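Local coordinates for alpha-L-arabinosidase (Xanthomonas axonopodis pv. citri, PDB 6D25), which probably hydrolyses alpha-L-arabinofuranosyl side groups from arabinoxylans as a GH51 arabinofuranosidase, coping with internally di-substituted sites, at residues Asn93-Gly98 with Val322-Thr327; Gln149-Gly154 with Met368-Gln373; Asp244-Thr249 with Ser306-Lys311; Ala286-Thr291 with Leu448-Ser453; Thr416-Tyr419 with Thr424-Pro427. All blocks are in the same frame, centred on the assembly; numbering follows the deposited sequence.

Contact 1: residues Asn93-Gly98 with Val322-Thr327; sequences NIRWPG and VDEWGT
R95 meets D323 and E324 through its guanidinium group, which receives one carboxylate at its edge and another over its face. At the edge, NH2 of R95 donates to OE2 of E324 at 2.9 Å, with an N-H...O angle of 154°; the bond uses the anti lone pair of OE2 and leans slightly from the guanidinium plane. The same R95 NH2 makes a weak bond to the backbone O of D323, also 2.9 Å away. The D323 side chain interacts differently. Its carboxylate lies almost parallel to the guanidinium, the two planes only 6° apart, and OD2 of D323 sits 3.7 Å above CZ of R95. No N-H points at that oxygen, so this long salt bridge, 3.9 Å from R95 NE to D323 OD2, is one of charge and stacking. On the opposite face the carbonyl carbon of G98 lies near the rim. CG of R95 lies anti to the backbone N (chi1 -178°) and carries the chain across; the bend at chi3 then turns the guanidinium flat against the D323 carboxylate. Further out, F52 makes a cation-pi contact with R95, and OE1 of E324 bonds Y268 OH and a bound glycerol. E324 lies near the C-terminal end of the seventh strand of the beta/alpha-barrel, where clan GH-A relatives carry the nucleophile, consistent with a place in the active site. R95 NE is buried with no partner in the model, and NH1 is bonded outside the two segments, so across this contact the directional bonds come from NH2; the stacked D323 carboxylate probably offsets the charge.

Contact 2: residues Gln149-Gly154 with Met368-Gln373; sequences QAYIAG and MANIAQ
Y151 and N370 face each other with CA atoms 10.1 Å apart, too far for backbone pairing: their strands, 149-154 and 366-371, are the third and eighth of the parallel beta/alpha-barrel, and they meet by side chains projecting into its interior. The Y151 ring is the central piece. With CG anti to the backbone N (chi1 175°), it extends straight from its strand toward the other. OD1 of N370 comes to the ring edge, near the ring plane, 3.8 Å from CE2 of Y151, while the amide itself is turned 60° against the ring. This is packing without a hydrogen bond. What fixes the N370 amide lies on the first two strands, where its ND2 donates to the backbone O of Q51 and to OD1 of N93. Beyond the ring, the Y151 hydroxyl has a weak hydrogen bond with OD2 of D323, the carboxylate that stacks on R95, so the tyrosine touches the polar layer next to it. M368 comes to the same ring at a slant. A bend at its last torsion (chi3 68°) turns the terminal methyl inward, bringing M368 CE to 4.1 Å from CD2 of Y151.

Contact 3: residues Asp244-Thr249 with Ser306-Lys311; sequences DDYHWT and SAIMDK
T249 and I308 bring their helices closest, CA to CA 6.9 Å, where the first turn of helix 246-256 lies against the late turns of helix 285-312. I308 does most of the touching, and its two branches divide the work. CG2 of I308 meets CG2 of T249 at 3.8 Å, methyl to methyl. The longer branch, extended beyond CB (chi2 165°), carries CD1 of I308 to 3.6 Å from CB of Y246, so the methyl lodges at the root of the tyrosine, the two side chains crossing at about a right angle. M309 adds the flank of its chain, CG standing 4.0 Å from T249 CG2. In the beta/alpha-barrel these helices follow the fifth and sixth strands, so the contact is apolar packing between neighbours in the outer helical layer, well away from the barrel interior. D245 caps the start of the first helix: its OD1 accepts from W248 N at 3.3 Å, approached from above the carboxylate plane. H305, one turn before I308, meets the Y246 ring and forms a weak hydrogen bond with T249 OG1. A salt bridge between K311 and E250 also ties the two helices together.

Contact 4: residues Ala286-Thr291 with Leu448-Ser453; sequences AAWIQT and LDASAS
D449 OD1, in the loop against which W288 packs, is gripped by two backbone N-H groups. S451 N donates at 2.8 Å to D449 OD1 on the anti lone pair, and A452 N comes from above the carboxylate plane, 2.9 Å from the same oxygen. These bonds, an Asx turn widened into an Asx motif, curve the chain just after D449, consistent with a settled position for A450. The loop offers the indole two groups. The first is the backbone carbonyl of L448: W288 NE1 donates to L448 O at 2.8 Å, with an angle of 157°, the acceptor lying almost in the ring plane and the bond running nearly along the C=O axis. The second is the methyl of A450, whose CB sits over the five-membered ring of W288, 4.1 Å from its centroid, in a CH-pi contact. The indole is thus held at its edge by a polar bond and on a face by an apolar group. With CG anti to the backbone N (chi1 168°), the indole extends from the helix to the loop. Y419, L350, R347 and H512 also touch this side chain. On the same helix, A287 O accepts from both T291 N and T291 OG1, which arrive on opposite faces of the carbonyl. The whole is a junction between the barrel and the C-terminal beta sandwich, the two-domain plan of GH51 enzymes, bridged here by W288.

Contact 5: residues Thr416-Tyr419 with Thr424-Pro427; sequences TPQY and TQVP
Y419 and V426 satisfy each other's backbone: Y419 N donates to V426 O at 2.7 Å and V426 N to Y419 O at 3.0 Å, the two bonds of an antiparallel hydrogen-bonded pair. Each carbonyl also receives a CA-H, from Q418 onto V426 O and from Q425 onto Y419 O, the latter with Q425 CA only 3.2 Å from Y419 O. Next along, Q418 and P427 form a non-hydrogen-bonded pair, so the proline's lack of an N-H costs this ladder nothing. T416 OG1 serves twice: it donates to P417 O in the carbonyl plane, 2.9 Å away, and also bonds V429 N. The Q418 chain folds back at chi2 (-71°), laying its amide over the partner strand against Q425, where OE1 of Q418 packs near V426 O, acceptor beside acceptor. Polar ends are met beyond the pair, Q425 OE1 by R420 NE and Y419 OH by E285. On the buried side, Y419 and V426 lie side by side, CD2 of Y419 touching CG2 of V426 at 3.5 Å, under helix 285-312. The arrangement is a beta hairpin, strands 407-421 and 424-435, within the C-terminal beta sandwich.

Overall arrangement
Contacts 1 and 2 lie buried inside the barrel. Their centres are 4 Å apart and they touch, yet the chemistry changes from a charged network at the strand ends to ring, thioether and amide packing beside it. Contact 3 lies in the outer helical layer, about 20 Å from contact 1 between centres. It shares helix 285-312 with contact 4, which uses the helix's other end to join barrel to sandwich. Contact 5, about 10 Å from contact 4 between centres, is partly exposed, and Y419 links the two. In this example the charged network is in the barrel interior, the helix pair of contact 3 relies on apolar packing, and directional hydrogen bonds mark the domain junction and the hairpin.

Contact 1: residues Asn93-Gly98 with Val322-Thr327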
# COMPACT_ATOMS: atom_id res chain seq x y z
N ASN A 93 24.21 -18.08 -10.02
CA ASN A 93 22.83 -17.82 -9.54
C ASN A 93 21.96 -17.55 -10.76
O ASN A 93 22.48 -17.16 -11.83
CB ASN A 93 22.76 -16.69 -8.52
CG ASN A 93 22.78 -15.31 -9.13
OD1 ASN A 93 21.78 -14.85 -9.70
ND2 ASN A 93 23.89 -14.61 -8.95
N ILE A 94 20.66 -17.79 -10.59
CA ILE A 94 19.65 -17.40 -11.57
C ILE A 94 18.59 -16.57 -10.85
O ILE A 94 18.01 -17.04 -9.84
CB ILE A 94 18.99 -18.62 -12.24
CG1 ILE A 94 20.01 -19.53 -12.92
CG2 ILE A 94 17.91 -18.13 -13.22
CD1 ILE A 94 19.41 -20.84 -13.43
N ARG A 95 18.30 -15.40 -11.40
CA ARG A 95 17.19 -14.56 -10.93
C ARG A 95 15.91 -14.96 -11.65
O ARG A 95 15.90 -15.11 -12.88
CB ARG A 95 17.47 -13.07 -11.18
CG ARG A 95 16.33 -12.22 -10.64
CD ARG A 95 16.42 -10.71 -10.43
NE ARG A 95 16.64 -10.00 -11.61
CZ ARG A 95 16.08 -8.84 -11.98
NH1 ARG A 95 15.08 -8.23 -11.33
NH2 ARG A 95 16.55 -8.32 -13.10
N TRP A 96 14.84 -15.16 -10.89
CA TRP A 96 13.56 -15.63 -11.37
C TRP A 96 12.47 -15.15 -10.42
O TRP A 96 12.74 -15.08 -9.22
CB TRP A 96 13.61 -17.17 -11.47
CG TRP A 96 12.31 -17.86 -11.72
CD1 TRP A 96 11.80 -18.22 -12.93
CD2 TRP A 96 11.36 -18.32 -10.74
NE1 TRP A 96 10.60 -18.87 -12.77
CE2 TRP A 96 10.31 -18.93 -11.45
CE3 TRP A 96 11.28 -18.27 -9.35
CZ2 TRP A 96 9.19 -19.47 -10.82
CZ3 TRP A 96 10.19 -18.83 -8.71
CH2 TRP A 96 9.14 -19.39 -9.44
N PRO A 97 11.25 -14.84 -10.88
CA PRO A 97 10.74 -14.98 -12.25
C PRO A 97 10.67 -13.68 -13.06
O PRO A 97 10.02 -13.63 -14.12
CB PRO A 97 9.33 -15.51 -12.01
CG PRO A 97 8.89 -14.76 -10.77
CD PRO A 97 10.15 -14.71 -9.94
N GLY A 98 11.36 -12.64 -12.64
CA GLY A 98 11.44 -11.41 -13.39
C GLY A 98 12.36 -10.42 -12.71
O GLY A 98 13.01 -10.80 -11.76
N VAL A 322 24.22 -5.48 -10.49
CA VAL A 322 23.83 -5.04 -11.82
C VAL A 322 22.89 -6.11 -12.35
O VAL A 322 23.33 -6.98 -13.10
CB VAL A 322 25.04 -4.85 -12.74
CG1 VAL A 322 24.63 -4.33 -14.13
CG2 VAL A 322 26.04 -3.90 -12.11
N ASP A 323 21.61 -6.09 -11.97
CA ASP A 323 20.90 -7.37 -12.23
C ASP A 323 20.10 -7.32 -13.53
O ASP A 323 19.40 -8.28 -13.80
CB ASP A 323 20.15 -7.88 -11.01
CG ASP A 323 19.11 -6.90 -10.57
OD1 ASP A 323 19.04 -5.85 -11.24
OD2 ASP A 323 18.39 -7.20 -9.59
N GLU A 324 20.30 -6.28 -14.35
CA GLU A 324 19.97 -6.39 -15.79
C GLU A 324 21.02 -5.61 -16.58
O GLU A 324 21.21 -4.43 -16.32
CB GLU A 324 18.56 -5.85 -16.14
CG GLU A 324 17.47 -6.52 -15.34
CD GLU A 324 16.05 -5.99 -15.55
OE1 GLU A 324 15.88 -5.23 -16.51
OE2 GLU A 324 15.16 -6.34 -14.72
N TRP A 325 21.68 -6.30 -17.50
CA TRP A 325 22.55 -5.69 -18.48
C TRP A 325 22.54 -6.55 -19.75
O TRP A 325 22.06 -7.68 -19.72
CB TRP A 325 23.97 -5.51 -17.93
CG TRP A 325 24.69 -6.79 -17.66
CD1 TRP A 325 24.59 -7.57 -16.54
CD2 TRP A 325 25.64 -7.46 -18.51
NE1 TRP A 325 25.37 -8.68 -16.65
CE2 TRP A 325 26.06 -8.63 -17.83
CE3 TRP A 325 26.17 -7.20 -19.78
CZ2 TRP A 325 26.98 -9.53 -18.39
CZ3 TRP A 325 27.10 -8.07 -20.31
CH2 TRP A 325 27.50 -9.22 -19.62
N GLY A 326 23.10 -6.00 -20.81
CA GLY A 326 23.18 -6.66 -22.11
C GLY A 326 22.53 -5.88 -23.22
O GLY A 326 22.02 -4.79 -23.02
N THR A 327 22.58 -6.45 -24.43
CA THR A 327 22.10 -5.78 -25.61
C THR A 327 20.59 -5.99 -25.77
O THR A 327 20.05 -7.02 -25.45
CB THR A 327 22.84 -6.27 -26.86
OG1 THR A 327 22.76 -7.70 -26.95
CG2 THR A 327 24.28 -5.83 -26.82

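Contact 2: residues Gln149-Gly154 with Met368-Gln373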
# COMPACT_ATOMS: atom_id res chain seq x y z
N GLN A 149 22.66 -21.06 -7.22
CA GLN A 149 21.90 -20.37 -6.18
C GLN A 149 20.64 -19.75 -6.78
O GLN A 149 20.65 -19.24 -7.90
CB GLN A 149 22.77 -19.32 -5.49
CG GLN A 149 23.87 -19.93 -4.61
CD GLN A 149 24.65 -18.83 -3.92
OE1 GLN A 149 25.02 -17.82 -4.52
NE2 GLN A 149 24.84 -18.96 -2.62
N ALA A 150 19.56 -19.72 -5.99
CA ALA A 150 18.31 -19.07 -6.37
C ALA A 150 18.38 -17.59 -5.95
O ALA A 150 18.69 -17.28 -4.79
CB ALA A 150 17.16 -19.75 -5.66
N TYR A 151 18.06 -16.70 -6.88
CA TYR A 151 17.83 -15.32 -6.62
C TYR A 151 16.34 -15.05 -6.93
O TYR A 151 15.95 -14.96 -8.10
CB TYR A 151 18.82 -14.50 -7.45
CG TYR A 151 18.68 -13.00 -7.43
CD1 TYR A 151 17.75 -12.34 -6.65
CD2 TYR A 151 19.55 -12.23 -8.19
CE1 TYR A 151 17.68 -10.95 -6.66
CE2 TYR A 151 19.49 -10.84 -8.20
CZ TYR A 151 18.55 -10.20 -7.44
OH TYR A 151 18.47 -8.84 -7.47
N ILE A 152 15.51 -15.00 -5.90
CA ILE A 152 14.06 -14.93 -6.07
C ILE A 152 13.66 -13.47 -6.16
O ILE A 152 14.05 -12.70 -5.30
CB ILE A 152 13.35 -15.62 -4.90
CG1 ILE A 152 13.65 -17.11 -4.86
CG2 ILE A 152 11.83 -15.34 -4.93
CD1 ILE A 152 13.09 -17.87 -6.04
N ALA A 153 12.83 -13.12 -7.14
CA ALA A 153 12.30 -11.76 -7.32
C ALA A 153 10.87 -11.72 -6.77
O ALA A 153 9.98 -12.36 -7.32
CB ALA A 153 12.34 -11.35 -8.77
N GLY A 154 10.69 -10.98 -5.67
CA GLY A 154 9.39 -10.90 -5.00
C GLY A 154 8.51 -9.76 -5.50
O GLY A 154 8.98 -8.73 -6.06
N MET A 368 27.52 -8.57 -7.64
CA MET A 368 26.56 -9.42 -8.36
C MET A 368 26.18 -8.73 -9.68
O MET A 368 26.11 -7.50 -9.74
CB MET A 368 25.26 -9.62 -7.56
CG MET A 368 25.47 -10.23 -6.17
SD MET A 368 23.88 -10.42 -5.28
CE MET A 368 23.15 -11.70 -6.30
N ALA A 369 25.93 -9.52 -10.70
CA ALA A 369 25.39 -9.05 -11.97
C ALA A 369 24.63 -10.19 -12.63
O ALA A 369 24.91 -11.35 -12.38
CB ALA A 369 26.48 -8.50 -12.88
N ASN A 370 23.64 -9.83 -13.41
CA ASN A 370 22.81 -10.80 -14.11
C ASN A 370 22.52 -10.29 -15.53
O ASN A 370 21.88 -9.24 -15.72
CB ASN A 370 21.49 -11.11 -13.41
CG ASN A 370 21.66 -11.58 -11.98
OD1 ASN A 370 21.92 -10.76 -11.10
ND2 ASN A 370 21.50 -12.88 -11.74
N ILE A 371 22.98 -11.03 -16.53
CA ILE A 371 22.75 -10.66 -17.92
C ILE A 371 21.30 -10.99 -18.29
O ILE A 371 20.76 -12.04 -17.87
CB ILE A 371 23.77 -11.35 -18.85
CG1 ILE A 371 23.80 -10.68 -20.21
CG2 ILE A 371 23.50 -12.85 -18.96
CD1 ILE A 371 24.84 -11.17 -21.19
N ALA A 372 20.71 -10.14 -19.11
CA ALA A 372 19.36 -10.35 -19.62
C ALA A 372 19.39 -10.97 -21.02
O ALA A 372 19.90 -10.32 -21.94
CB ALA A 372 18.64 -9.02 -19.67
N GLN A 373 18.86 -12.17 -21.25
CA GLN A 373 18.34 -13.14 -20.29
C GLN A 373 18.92 -14.50 -20.70
O GLN A 373 19.78 -14.55 -21.59
CB GLN A 373 16.81 -13.15 -20.31
CG GLN A 373 16.19 -11.90 -19.69
CD GLN A 373 14.71 -11.99 -19.44
OE1 GLN A 373 14.16 -13.11 -19.39
NE2 GLN A 373 14.08 -10.84 -19.28

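Contact 3: residues Asp244-Thr249 with Ser306-Lys311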
# COMPACT_ATOMS: atom_id res chain seq x y z
N ASP A 244 21.26 6.38 -15.63
CA ASP A 244 21.96 7.41 -14.88
C ASP A 244 20.99 8.13 -13.92
O ASP A 244 21.11 9.35 -13.70
CB ASP A 244 22.62 8.42 -15.84
CG ASP A 244 21.64 9.10 -16.78
OD1 ASP A 244 20.50 8.64 -16.88
OD2 ASP A 244 22.04 10.06 -17.42
N ASP A 245 20.06 7.40 -13.30
CA ASP A 245 19.12 8.01 -12.34
C ASP A 245 19.81 8.10 -10.97
O ASP A 245 19.55 7.29 -10.06
CB ASP A 245 17.80 7.22 -12.28
CG ASP A 245 16.69 7.92 -11.48
OD1 ASP A 245 16.94 9.00 -10.92
OD2 ASP A 245 15.62 7.29 -11.40
N TYR A 246 20.65 9.12 -10.83
CA TYR A 246 21.45 9.29 -9.64
C TYR A 246 20.57 9.68 -8.45
O TYR A 246 20.87 9.32 -7.31
CB TYR A 246 22.59 10.28 -9.90
CG TYR A 246 23.51 9.79 -11.00
CD1 TYR A 246 24.07 8.52 -10.93
CD2 TYR A 246 23.77 10.54 -12.13
CE1 TYR A 246 24.89 8.02 -11.93
CE2 TYR A 246 24.58 10.05 -13.16
CZ TYR A 246 25.12 8.77 -13.07
OH TYR A 246 25.93 8.25 -14.07
N HIS A 247 19.49 10.42 -8.72
CA HIS A 247 18.59 10.80 -7.66
C HIS A 247 17.99 9.54 -7.00
O HIS A 247 17.81 9.51 -5.78
CB HIS A 247 17.51 11.75 -8.18
CG HIS A 247 16.53 12.15 -7.12
ND1 HIS A 247 16.88 12.97 -6.06
CD2 HIS A 247 15.23 11.81 -6.95
CE1 HIS A 247 15.77 13.18 -5.34
NE2 HIS A 247 14.76 12.47 -5.84
N TRP A 248 17.69 8.53 -7.77
CA TRP A 248 17.15 7.30 -7.23
C TRP A 248 18.14 6.66 -6.24
O TRP A 248 17.77 6.32 -5.09
CB TRP A 248 16.82 6.33 -8.36
CG TRP A 248 16.07 5.12 -7.89
CD1 TRP A 248 16.55 4.07 -7.16
CD2 TRP A 248 14.65 4.93 -7.99
NE1 TRP A 248 15.52 3.21 -6.86
CE2 TRP A 248 14.35 3.72 -7.35
CE3 TRP A 248 13.62 5.67 -8.57
CZ2 TRP A 248 13.05 3.22 -7.28
CZ3 TRP A 248 12.33 5.19 -8.49
CH2 TRP A 248 12.07 3.97 -7.87
N THR A 249 19.40 6.53 -6.66
CA THR A 249 20.41 5.96 -5.76
C THR A 249 20.56 6.79 -4.49
O THR A 249 20.65 6.24 -3.42
CB THR A 249 21.76 5.88 -6.48
OG1 THR A 249 21.56 5.14 -7.68
CG2 THR A 249 22.83 5.21 -5.65
N SER A 306 28.39 4.23 -7.51
CA SER A 306 29.24 3.80 -6.36
C SER A 306 29.59 5.01 -5.50
O SER A 306 29.59 4.91 -4.28
CB SER A 306 30.51 3.11 -6.84
OG SER A 306 30.19 1.91 -7.52
N ALA A 307 29.90 6.14 -6.10
CA ALA A 307 30.32 7.29 -5.30
C ALA A 307 29.16 7.77 -4.43
O ALA A 307 29.35 8.21 -3.28
CB ALA A 307 30.85 8.39 -6.20
N ILE A 308 27.94 7.70 -4.94
CA ILE A 308 26.79 8.04 -4.12
C ILE A 308 26.63 7.02 -2.98
O ILE A 308 26.34 7.42 -1.82
CB ILE A 308 25.51 8.14 -4.98
CG1 ILE A 308 25.63 9.28 -5.99
CG2 ILE A 308 24.29 8.32 -4.09
CD1 ILE A 308 24.64 9.24 -7.08
N MET A 309 26.77 5.74 -3.28
CA MET A 309 26.66 4.71 -2.25
C MET A 309 27.75 4.91 -1.18
O MET A 309 27.46 4.70 -0.01
CB MET A 309 26.77 3.30 -2.85
CG MET A 309 25.62 2.99 -3.76
SD MET A 309 25.74 1.43 -4.62
CE MET A 309 25.19 0.28 -3.34
N ASP A 310 28.93 5.39 -1.56
CA ASP A 310 30.01 5.60 -0.61
C ASP A 310 29.64 6.66 0.43
O ASP A 310 30.11 6.59 1.54
CB ASP A 310 31.30 6.04 -1.31
CG ASP A 310 32.01 4.97 -2.13
OD1 ASP A 310 31.69 3.75 -1.98
OD2 ASP A 310 32.86 5.36 -2.98
N LYS A 311 28.81 7.65 0.06
CA LYS A 311 28.45 8.72 1.00
C LYS A 311 27.65 8.15 2.16
O LYS A 311 27.80 8.64 3.24
CB LYS A 311 27.55 9.78 0.35
CG LYS A 311 28.15 10.50 -0.83
CD LYS A 311 27.12 11.37 -1.55
CE LYS A 311 26.06 12.00 -0.67
NZ LYS A 311 25.27 12.98 -1.47

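Contact 4: residues Ala286-Thr291 with Leu448-Ser453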
# COMPACT_ATOMS: atom_id res chain seq x y z
N ALA A 286 29.65 1.39 -38.43
CA ALA A 286 29.05 2.47 -37.60
C ALA A 286 28.19 1.86 -36.46
O ALA A 286 28.31 2.29 -35.32
CB ALA A 286 28.23 3.41 -38.47
N ALA A 287 27.37 0.86 -36.78
CA ALA A 287 26.52 0.22 -35.79
C ALA A 287 27.35 -0.59 -34.79
O ALA A 287 27.00 -0.70 -33.61
CB ALA A 287 25.50 -0.65 -36.47
N TRP A 288 28.44 -1.19 -35.27
CA TRP A 288 29.41 -1.93 -34.43
C TRP A 288 29.97 -1.01 -33.35
O TRP A 288 29.82 -1.26 -32.13
CB TRP A 288 30.51 -2.50 -35.32
CG TRP A 288 31.72 -3.05 -34.65
CD1 TRP A 288 32.88 -2.37 -34.40
CD2 TRP A 288 31.94 -4.41 -34.21
NE1 TRP A 288 33.80 -3.20 -33.82
CE2 TRP A 288 33.25 -4.44 -33.66
CE3 TRP A 288 31.18 -5.57 -34.19
CZ2 TRP A 288 33.80 -5.61 -33.13
CZ3 TRP A 288 31.72 -6.73 -33.67
CH2 TRP A 288 33.02 -6.75 -33.13
N ILE A 289 30.60 0.09 -33.79
CA ILE A 289 31.29 0.94 -32.82
C ILE A 289 30.26 1.64 -31.92
O ILE A 289 30.55 1.84 -30.73
CB ILE A 289 32.24 1.94 -33.51
CG1 ILE A 289 33.23 2.52 -32.49
CG2 ILE A 289 31.45 3.02 -34.25
CD1 ILE A 289 34.30 3.39 -33.09
N GLN A 290 29.08 1.99 -32.45
CA GLN A 290 28.05 2.62 -31.63
C GLN A 290 27.63 1.67 -30.48
O GLN A 290 27.43 2.11 -29.36
CB GLN A 290 26.82 3.04 -32.45
CG GLN A 290 25.93 4.02 -31.65
CD GLN A 290 24.42 3.93 -31.72
OE1 GLN A 290 23.73 4.23 -30.72
NE2 GLN A 290 23.89 3.57 -32.91
N THR A 291 27.47 0.39 -30.78
CA THR A 291 27.09 -0.58 -29.77
C THR A 291 28.15 -0.68 -28.67
O THR A 291 27.84 -0.69 -27.48
CB THR A 291 26.84 -1.96 -30.41
OG1 THR A 291 25.87 -1.83 -31.43
CG2 THR A 291 26.38 -2.98 -29.41
N LEU A 448 38.63 -4.00 -30.06
CA LEU A 448 37.32 -3.44 -30.44
C LEU A 448 37.30 -3.03 -31.90
O LEU A 448 36.22 -2.80 -32.44
CB LEU A 448 37.01 -2.21 -29.57
CG LEU A 448 36.66 -2.46 -28.10
CD1 LEU A 448 37.89 -2.75 -27.26
CD2 LEU A 448 35.91 -1.26 -27.51
N ASP A 449 38.45 -2.88 -32.53
CA ASP A 449 38.52 -2.37 -33.91
C ASP A 449 37.93 -3.43 -34.85
O ASP A 449 38.31 -4.60 -34.80
CB ASP A 449 39.96 -2.00 -34.28
CG ASP A 449 40.07 -1.09 -35.49
OD1 ASP A 449 39.49 -1.47 -36.55
OD2 ASP A 449 40.73 -0.00 -35.35
N ALA A 450 37.02 -3.01 -35.73
CA ALA A 450 36.37 -3.91 -36.69
C ALA A 450 37.37 -4.39 -37.75
O ALA A 450 37.10 -5.40 -38.39
CB ALA A 450 35.20 -3.21 -37.38
N SER A 451 38.50 -3.72 -37.98
CA SER A 451 39.37 -4.20 -39.05
C SER A 451 40.87 -4.14 -38.71
O SER A 451 41.62 -4.84 -39.38
CB SER A 451 39.07 -3.49 -40.35
OG SER A 451 39.42 -2.12 -40.24
N ALA A 452 41.33 -3.38 -37.72
CA ALA A 452 42.78 -3.27 -37.46
C ALA A 452 43.23 -4.23 -36.36
O ALA A 452 42.67 -4.23 -35.27
CB ALA A 452 43.14 -1.86 -37.07
N SER A 453 44.26 -5.03 -36.62
CA SER A 453 44.90 -5.83 -35.59
C SER A 453 45.70 -4.91 -34.64
O SER A 453 45.92 -3.74 -34.93
CB SER A 453 45.75 -6.88 -36.18
OG SER A 453 46.82 -6.28 -36.88

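Contact 5: residues Thr416-Tyr419 with Thr424-Pro427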
# COMPACT_ATOMS: atom_id res chain seq x y z
N THR A 416 46.47 2.67 -24.75
CA THR A 416 45.86 2.26 -26.01
C THR A 416 45.49 3.54 -26.76
O THR A 416 44.99 4.48 -26.15
CB THR A 416 44.64 1.35 -25.81
OG1 THR A 416 44.11 1.05 -27.09
CG2 THR A 416 43.53 1.92 -24.96
N PRO A 417 45.68 3.55 -28.08
CA PRO A 417 45.06 4.58 -28.89
C PRO A 417 43.54 4.36 -28.92
O PRO A 417 43.04 3.28 -28.51
CB PRO A 417 45.61 4.43 -30.32
CG PRO A 417 46.57 3.27 -30.26
CD PRO A 417 46.38 2.58 -28.93
N GLN A 418 42.83 5.38 -29.40
CA GLN A 418 41.41 5.23 -29.68
C GLN A 418 41.22 4.56 -31.04
O GLN A 418 41.99 4.75 -31.98
CB GLN A 418 40.69 6.57 -29.66
CG GLN A 418 40.75 7.27 -28.30
CD GLN A 418 39.89 6.57 -27.28
OE1 GLN A 418 38.66 6.61 -27.33
NE2 GLN A 418 40.52 5.94 -26.31
N TYR A 419 40.17 3.75 -31.10
CA TYR A 419 39.57 3.30 -32.34
C TYR A 419 38.46 4.30 -32.70
O TYR A 419 37.55 4.49 -31.89
CB TYR A 419 39.01 1.89 -32.16
CG TYR A 419 37.98 1.42 -33.16
CD1 TYR A 419 38.10 1.68 -34.53
CD2 TYR A 419 36.91 0.66 -32.74
CE1 TYR A 419 37.16 1.21 -35.43
CE2 TYR A 419 35.96 0.19 -33.62
CZ TYR A 419 36.10 0.44 -34.98
OH TYR A 419 35.15 -0.06 -35.82
N THR A 424 32.49 8.65 -33.63
CA THR A 424 32.54 7.83 -32.41
C THR A 424 33.95 7.32 -32.17
O THR A 424 34.66 6.97 -33.12
CB THR A 424 31.56 6.65 -32.52
OG1 THR A 424 30.28 7.24 -32.69
CG2 THR A 424 31.53 5.75 -31.31
N GLN A 425 34.37 7.32 -30.90
CA GLN A 425 35.64 6.74 -30.53
C GLN A 425 35.47 5.89 -29.27
O GLN A 425 34.69 6.20 -28.39
CB GLN A 425 36.74 7.78 -30.35
CG GLN A 425 36.54 8.78 -29.25
CD GLN A 425 37.73 9.73 -29.24
OE1 GLN A 425 38.33 10.05 -30.29
NE2 GLN A 425 38.14 10.12 -28.05
N VAL A 426 36.23 4.80 -29.26
CA VAL A 426 36.35 3.88 -28.12
C VAL A 426 37.82 3.49 -27.98
O VAL A 426 38.58 3.66 -28.90
CB VAL A 426 35.46 2.64 -28.33
CG1 VAL A 426 33.99 3.02 -28.41
CG2 VAL A 426 35.88 1.84 -29.56
N PRO A 427 38.21 2.95 -26.82
CA PRO A 427 39.56 2.38 -26.73
C PRO A 427 39.74 1.27 -27.77
O PRO A 427 38.85 0.45 -27.94
CB PRO A 427 39.69 1.86 -25.29
CG PRO A 427 38.26 1.75 -24.80
CD PRO A 427 37.52 2.86 -25.51